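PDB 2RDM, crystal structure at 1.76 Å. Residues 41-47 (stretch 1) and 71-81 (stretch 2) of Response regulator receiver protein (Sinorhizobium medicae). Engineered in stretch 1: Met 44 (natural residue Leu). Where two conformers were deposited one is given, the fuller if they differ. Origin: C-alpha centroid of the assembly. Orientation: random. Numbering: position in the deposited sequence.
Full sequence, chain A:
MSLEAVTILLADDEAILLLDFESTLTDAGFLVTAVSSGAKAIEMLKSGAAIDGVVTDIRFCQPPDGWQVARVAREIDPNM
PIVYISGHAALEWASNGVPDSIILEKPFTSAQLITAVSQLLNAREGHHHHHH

Stretch 1 41-47: AIEMLKS
Stretch 2 71-81: RVAREIDPNMP

Two helices, each begun earlier in the chain, pack side by side, the first through Ile 42 and Leu 45 and the second through 71-76, and run in nearly the same direction: their axes diverge by 5° and approach to 9.7 Å. Register is set by the CA atoms of Ile 42 and Val 72, 6.6 Å apart, and of Leu 45 and Ala 73, 6.3 Å apart. No hydrogen bond crosses the contact, which buries 304 Å² and is apolar in character.

Leu 45 (chi1 m, chi2 t) is its hub, with CA-to-CB pointing toward the second helix. Its CD1 lies 3.8 Å from Ala 73 CB, whose small methyl suits this close backbone approach; its CB lies 4.3 Å from Val 72 CG1 and 3.7 Å from Ile 76 CD1; and its CD2 reaches Met 80 CE at 3.9 Å. CB thus serves two partners and the methyls beyond it two more. Val 72 (chi1 t) also has CA-to-CB pointing toward the first helix; branched at CB, it carries two methyls close to the backbone, and its CG2 lies 3.9 Å from CG1 of Ile 42 (m, t). Ile 76 (chi1 m, chi2 138°, between wells) extends CD1 to 3.4 Å from the backbone O of Leu 45.

At the exposed margin Lys 46 (m, t, t, m) has CA-to-CB sideways, but its chain, extended from CB to CE, brings CE within 4.1 Å of Val 72 CG1. Its aliphatic methylenes can cover apolar groups while the amine remains at the surface.

Hydrogen bonds within each stretch support the contact. Helical bonds include Leu 45 N to Ala 41 O (2.9 Å) and Ile 76 N to Val 72 O (3.1 Å). Asp 77 leaves helical phi/psi at -143/107 and opens a type I turn closed by Met 80 N to Asp 77 O, 3.0 Å; Asp 77 OD1 accepts from Asn 79 N at 3.0 Å. Arg 74 NE donates to Met 80 O at 2.8 Å, tying the helix to Met 80, a selenomethionine (t, p, p).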

# COMPACT_ATOMS: atom_id res chain seq x y z
N ALA A 41 -25.39 -5.33 -18.19
CA ALA A 41 -24.03 -5.64 -17.70
C ALA A 41 -23.97 -7.01 -17.00
O ALA A 41 -23.06 -7.82 -17.26
CB ALA A 41 -23.53 -4.53 -16.78
N ILE A 42 -24.94 -7.28 -16.13
CA ILE A 42 -25.00 -8.55 -15.38
C ILE A 42 -25.21 -9.75 -16.33
O ILE A 42 -24.54 -10.77 -16.21
CB ILE A 42 -26.06 -8.48 -14.25
CG1 ILE A 42 -25.55 -7.55 -13.14
CG2 ILE A 42 -26.40 -9.87 -13.67
CD1 ILE A 42 -26.60 -7.09 -12.17
N GLU A 43 -26.10 -9.57 -17.31
CA GLU A 43 -26.34 -10.58 -18.34
C GLU A 43 -25.04 -10.92 -19.08
O GLU A 43 -24.72 -12.10 -19.24
CB GLU A 43 -27.41 -10.10 -19.32
CG GLU A 43 -27.78 -11.13 -20.38
CD GLU A 43 -28.88 -10.64 -21.30
OE1 GLU A 43 -28.65 -9.64 -22.02
OE2 GLU A 43 -29.97 -11.24 -21.31
N MSE A 44 -24.30 -9.91 -19.46
CA MSE A 44 -23.05 -10.10 -20.10
C MSE A 44 -22.04 -10.83 -19.23
O MSE A 44 -21.40 -11.74 -19.66
CB MSE A 44 -22.53 -8.79 -20.62
CG MSE A 44 -21.35 -8.90 -21.47
SE MSE A 44 -21.65 -9.59 -23.23
CE MSE A 44 -23.41 -9.13 -23.39
N LEU A 45 -21.93 -10.41 -17.99
CA LEU A 45 -21.04 -11.07 -17.02
C LEU A 45 -21.39 -12.55 -16.87
O LEU A 45 -20.50 -13.40 -16.85
CB LEU A 45 -21.09 -10.37 -15.66
CG LEU A 45 -20.28 -9.07 -15.58
CD1 LEU A 45 -20.80 -8.13 -14.50
CD2 LEU A 45 -18.79 -9.35 -15.37
N LYS A 46 -22.69 -12.84 -16.82
CA LYS A 46 -23.17 -14.21 -16.63
C LYS A 46 -23.13 -15.07 -17.90
O LYS A 46 -23.33 -16.28 -17.83
CB LYS A 46 -24.58 -14.21 -16.05
CG LYS A 46 -24.65 -13.83 -14.58
CD LYS A 46 -26.08 -13.90 -14.07
CE LYS A 46 -26.17 -13.56 -12.58
NZ LYS A 46 -25.47 -14.55 -11.72
N SER A 47 -22.87 -14.45 -19.04
CA SER A 47 -22.92 -15.13 -20.33
C SER A 47 -21.68 -16.00 -20.58
O SER A 47 -21.69 -16.85 -21.47
CB SER A 47 -23.05 -14.11 -21.47
OG SER A 47 -21.81 -13.46 -21.71
N ARG A 71 -20.90 -6.70 -7.56
CA ARG A 71 -21.02 -7.92 -6.77
C ARG A 71 -21.08 -9.13 -7.67
O ARG A 71 -20.38 -10.11 -7.43
CB ARG A 71 -22.25 -7.88 -5.86
CG ARG A 71 -22.17 -6.76 -4.86
CD ARG A 71 -23.05 -6.97 -3.63
NE ARG A 71 -23.35 -5.66 -3.05
CZ ARG A 71 -22.49 -4.96 -2.31
NH1 ARG A 71 -21.27 -5.45 -2.03
NH2 ARG A 71 -22.85 -3.76 -1.85
N VAL A 72 -21.89 -9.04 -8.73
CA VAL A 72 -21.98 -10.13 -9.73
C VAL A 72 -20.62 -10.38 -10.39
O VAL A 72 -20.16 -11.53 -10.48
CB VAL A 72 -23.07 -9.85 -10.78
CG1 VAL A 72 -23.06 -10.92 -11.85
CG2 VAL A 72 -24.43 -9.80 -10.11
N ALA A 73 -19.96 -9.30 -10.81
CA ALA A 73 -18.61 -9.41 -11.41
C ALA A 73 -17.64 -10.13 -10.48
O ALA A 73 -16.88 -11.01 -10.92
CB ALA A 73 -18.06 -8.01 -11.80
N ARG A 74 -17.70 -9.81 -9.19
CA ARG A 74 -16.80 -10.43 -8.20
C ARG A 74 -17.15 -11.87 -7.82
O ARG A 74 -16.27 -12.63 -7.42
CB ARG A 74 -16.67 -9.53 -6.97
CG ARG A 74 -15.85 -8.26 -7.24
CD ARG A 74 -14.36 -8.58 -7.26
NE ARG A 74 -13.52 -7.39 -7.42
CZ ARG A 74 -13.11 -6.60 -6.43
NH1 ARG A 74 -13.45 -6.85 -5.17
NH2 ARG A 74 -12.34 -5.57 -6.70
N GLU A 75 -18.42 -12.23 -7.95
CA GLU A 75 -18.83 -13.64 -7.85
C GLU A 75 -18.20 -14.49 -8.97
O GLU A 75 -17.72 -15.59 -8.72
CB GLU A 75 -20.35 -13.77 -7.89
CG GLU A 75 -21.04 -13.36 -6.60
CD GLU A 75 -22.53 -13.13 -6.78
OE1 GLU A 75 -23.10 -13.58 -7.81
OE2 GLU A 75 -23.14 -12.49 -5.90
N ILE A 76 -18.19 -13.94 -10.18
CA ILE A 76 -17.59 -14.60 -11.34
C ILE A 76 -16.07 -14.62 -11.22
O ILE A 76 -15.43 -15.66 -11.44
CB ILE A 76 -18.08 -13.93 -12.66
CG1 ILE A 76 -19.53 -14.34 -12.94
CG2 ILE A 76 -17.21 -14.31 -13.87
CD1 ILE A 76 -20.41 -13.23 -13.41
N ASP A 77 -15.49 -13.49 -10.83
CA ASP A 77 -14.04 -13.38 -10.70
C ASP A 77 -13.73 -12.50 -9.50
O ASP A 77 -13.90 -11.29 -9.57
CB ASP A 77 -13.44 -12.79 -11.98
CG ASP A 77 -11.93 -12.57 -11.91
OD1 ASP A 77 -11.28 -12.91 -10.89
OD2 ASP A 77 -11.39 -12.03 -12.89
N PRO A 78 -13.26 -13.12 -8.40
CA PRO A 78 -12.97 -12.44 -7.13
C PRO A 78 -11.91 -11.34 -7.25
O PRO A 78 -11.86 -10.46 -6.40
CB PRO A 78 -12.47 -13.59 -6.23
CG PRO A 78 -12.00 -14.65 -7.19
CD PRO A 78 -12.96 -14.56 -8.33
N ASN A 79 -11.10 -11.39 -8.29
CA ASN A 79 -10.06 -10.39 -8.53
C ASN A 79 -10.41 -9.30 -9.54
O ASN A 79 -9.57 -8.46 -9.86
CB ASN A 79 -8.77 -11.10 -8.95
CG ASN A 79 -8.28 -12.07 -7.90
OD1 ASN A 79 -8.07 -13.25 -8.18
ND2 ASN A 79 -8.13 -11.59 -6.68
N MSE A 80 -11.66 -9.31 -10.03
CA MSE A 80 -12.08 -8.44 -11.13
C MSE A 80 -11.82 -6.98 -10.77
O MSE A 80 -12.26 -6.54 -9.72
CB MSE A 80 -13.58 -8.58 -11.40
CG MSE A 80 -14.02 -7.81 -12.64
SE MSE A 80 -13.46 -8.76 -14.32
CE MSE A 80 -15.06 -9.86 -14.46
N PRO A 81 -11.07 -6.26 -11.62
CA PRO A 81 -10.95 -4.81 -11.54
C PRO A 81 -12.32 -4.13 -11.61
O PRO A 81 -13.10 -4.40 -12.52
CB PRO A 81 -10.12 -4.47 -12.77
CG PRO A 81 -9.24 -5.68 -12.94
CD PRO A 81 -10.18 -6.82 -12.66